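Side-chain contact in stress-induced-phosphoprotein 1 (Caenorhabditis elegans, PDB 4GCN), which binds Hsp90, inhibiting its ATPase activity, and forms a co-chaperone complex with Hsp70 and Hsp90, here represented by its N-terminal TPR domain: residues Glu66-Val71 / Ala83-Arg88. Residues are numbered along the deposited sequence; the frame is centred on the assembly and turned at random.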
loop_
_atom_site.group_PDB
_atom_site.type_symbol
_atom_site.label_atom_id
_atom_site.label_comp_id
_atom_site.label_asym_id
_atom_site.label_seq_id
_atom_site.Cartn_x
_atom_site.Cartn_y
_atom_site.Cartn_z
ATOM N N GLU A 66 4.476 -2.157 4.611
ATOM C CA GLU A 66 5.718 -1.920 5.345
ATOM C C GLU A 66 6.855 -1.535 4.360
ATOM O O GLU A 66 7.682 -0.610 4.608
ATOM C CB GLU A 66 6.107 -3.183 6.121
ATOM C CG GLU A 66 5.218 -3.507 7.338
ATOM C CD GLU A 66 5.384 -4.977 7.868
ATOM O OE1 GLU A 66 6.117 -5.798 7.291
ATOM O OE2 GLU A 66 4.788 -5.329 8.892
ATOM N N LYS A 67 6.939 -2.284 3.275
ATOM C CA LYS A 67 7.815 -1.921 2.146
ATOM C C LYS A 67 7.531 -0.479 1.602
ATOM O O LYS A 67 8.448 0.302 1.488
ATOM C CB LYS A 67 7.762 -2.967 1.009
ATOM C CG LYS A 67 8.531 -4.256 1.251
ATOM C CD LYS A 67 8.208 -5.246 0.109
ATOM C CE LYS A 67 8.821 -6.618 0.253
ATOM N NZ LYS A 67 10.163 -6.590 0.901
ATOM N N ALA A 68 6.272 -0.110 1.370
ATOM C CA ALA A 68 5.945 1.211 0.893
ATOM C C ALA A 68 6.475 2.298 1.821
ATOM O O ALA A 68 7.013 3.291 1.382
ATOM C CB ALA A 68 4.409 1.338 0.706
ATOM N N VAL A 69 6.267 2.114 3.113
ATOM C CA VAL A 69 6.694 3.068 4.101
ATOM C C VAL A 69 8.208 3.200 4.055
ATOM O O VAL A 69 8.731 4.339 4.041
ATOM C CB VAL A 69 6.248 2.678 5.540
ATOM C CG1 VAL A 69 6.921 3.545 6.596
ATOM C CG2 VAL A 69 4.761 2.712 5.688
ATOM N N GLU A 70 8.921 2.094 4.014
ATOM C CA GLU A 70 10.381 2.123 4.029
ATOM C C GLU A 70 10.928 2.834 2.768
ATOM O O GLU A 70 11.796 3.732 2.841
ATOM C CB GLU A 70 10.890 0.686 4.095
ATOM C CG GLU A 70 12.362 0.552 4.346
ATOM C CD GLU A 70 12.762 -0.907 4.468
ATOM O OE1 GLU A 70 12.000 -1.715 5.070
ATOM O OE2 GLU A 70 13.822 -1.246 3.929
ATOM N N VAL A 71 10.399 2.419 1.624
ATOM C CA VAL A 71 10.753 2.979 0.337
ATOM C C VAL A 71 10.376 4.456 0.253
ATOM O O VAL A 71 11.145 5.264 -0.296
ATOM C CB VAL A 71 10.058 2.163 -0.810
ATOM C CG1 VAL A 71 10.125 2.920 -2.151
ATOM C CG2 VAL A 71 10.728 0.795 -0.886
ATOM N N ALA A 83 1.202 7.830 4.317
ATOM C CA ALA A 83 0.009 7.741 5.172
ATOM C C ALA A 83 -0.989 6.707 4.659
ATOM O O ALA A 83 -1.567 5.952 5.465
ATOM C CB ALA A 83 -0.678 9.099 5.283
ATOM N N LYS A 84 -1.239 6.710 3.346
ATOM C CA LYS A 84 -2.139 5.714 2.722
ATOM C C LYS A 84 -1.663 4.295 2.983
ATOM O O LYS A 84 -2.502 3.465 3.301
ATOM C CB LYS A 84 -2.260 5.917 1.251
ATOM C CG LYS A 84 -3.220 4.927 0.574
ATOM C CD LYS A 84 -3.571 5.372 -0.858
ATOM C CE LYS A 84 -2.360 5.277 -1.817
ATOM N NZ LYS A 84 -2.657 5.876 -3.162
ATOM N N ALA A 85 -0.353 4.027 2.907
ATOM C CA ALA A 85 0.169 2.704 3.162
ATOM C C ALA A 85 -0.155 2.318 4.586
ATOM O O ALA A 85 -0.521 1.167 4.852
ATOM C CB ALA A 85 1.694 2.599 2.932
ATOM N N MET A 86 0.030 3.272 5.490
ATOM C CA MET A 86 -0.202 3.055 6.918
ATOM C C MET A 86 -1.667 2.712 7.237
ATOM O O MET A 86 -1.938 1.743 7.942
ATOM C CB MET A 86 0.290 4.260 7.716
ATOM C CG MET A 86 1.808 4.336 7.726
ATOM S SD MET A 86 2.272 5.934 8.404
ATOM C CE MET A 86 4.077 5.724 8.527
ATOM N N SER A 87 -2.629 3.428 6.667
ATOM C CA SER A 87 -4.023 3.138 6.895
ATOM C C SER A 87 -4.406 1.802 6.279
ATOM O O SER A 87 -5.245 1.080 6.828
ATOM C CB SER A 87 -4.913 4.222 6.288
ATOM O OG SER A 87 -4.285 5.485 6.391
ATOM N N ARG A 88 -3.818 1.505 5.111
ATOM C CA ARG A 88 -4.114 0.219 4.454
ATOM C C ARG A 88 -3.669 -0.920 5.345
ATOM O O ARG A 88 -4.386 -1.919 5.529
ATOM C CB ARG A 88 -3.463 0.097 3.063
ATOM C CG ARG A 88 -3.799 -1.272 2.427
ATOM C CD ARG A 88 -3.589 -1.403 0.929
ATOM N NE ARG A 88 -4.515 -0.562 0.159
ATOM C CZ ARG A 88 -4.111 0.389 -0.675
ATOM N NH1 ARG A 88 -2.806 0.681 -0.806
ATOM N NH2 ARG A 88 -5.021 1.069 -1.365
#
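Ala68 and Ala85 mark the register where segments 66-71 and 83-88 pass each other, their CA atoms 6.4 Å apart. The local helix axes approach to 8.7 Å, and their N-to-C directions differ by 159°, so the pair runs nearly antiparallel. That axis distance is consistent with small residues at the crossing: both alanine CB atoms point toward the opposite helix, and Ala68 CB meets Ala85 CB at 3.7 Å, methyl against methyl.

The remaining contacts are also apolar and come from Val69 and Met86, whose side chains cross at about a right angle. A chi1 of 169° sets Val69 CG1 anti to the backbone N and CG2 anti to the carbonyl carbon, and both methyls thereby meet the methionine. CG2 of Val69 reaches two partners, lying 4.1 Å from Ala85 CB and 3.9 Å from Met86 CG. The other methyl meets the far end of the methionine, Val69 CG1 being 4.1 Å from Met86 CE. Met86 is extended beyond CG, which carries its terminal methyl along to the valine although its CB does not point straight across. All four touching residues are buried, and the segments together bury 151 Å².

The contact joins helix 58-74, in predicted TPR 2, to helix 79-95, which enters predicted TPR 3, and is thus an inter-repeat helix packing of the TPR superhelix. Asn46 of helix 42-54 touches both Ala68 and Ala85. Met86 also packs on Trp105, Ser109 and Glu112 of helix 99-112, extending the contact to the next antiparallel partner in the array.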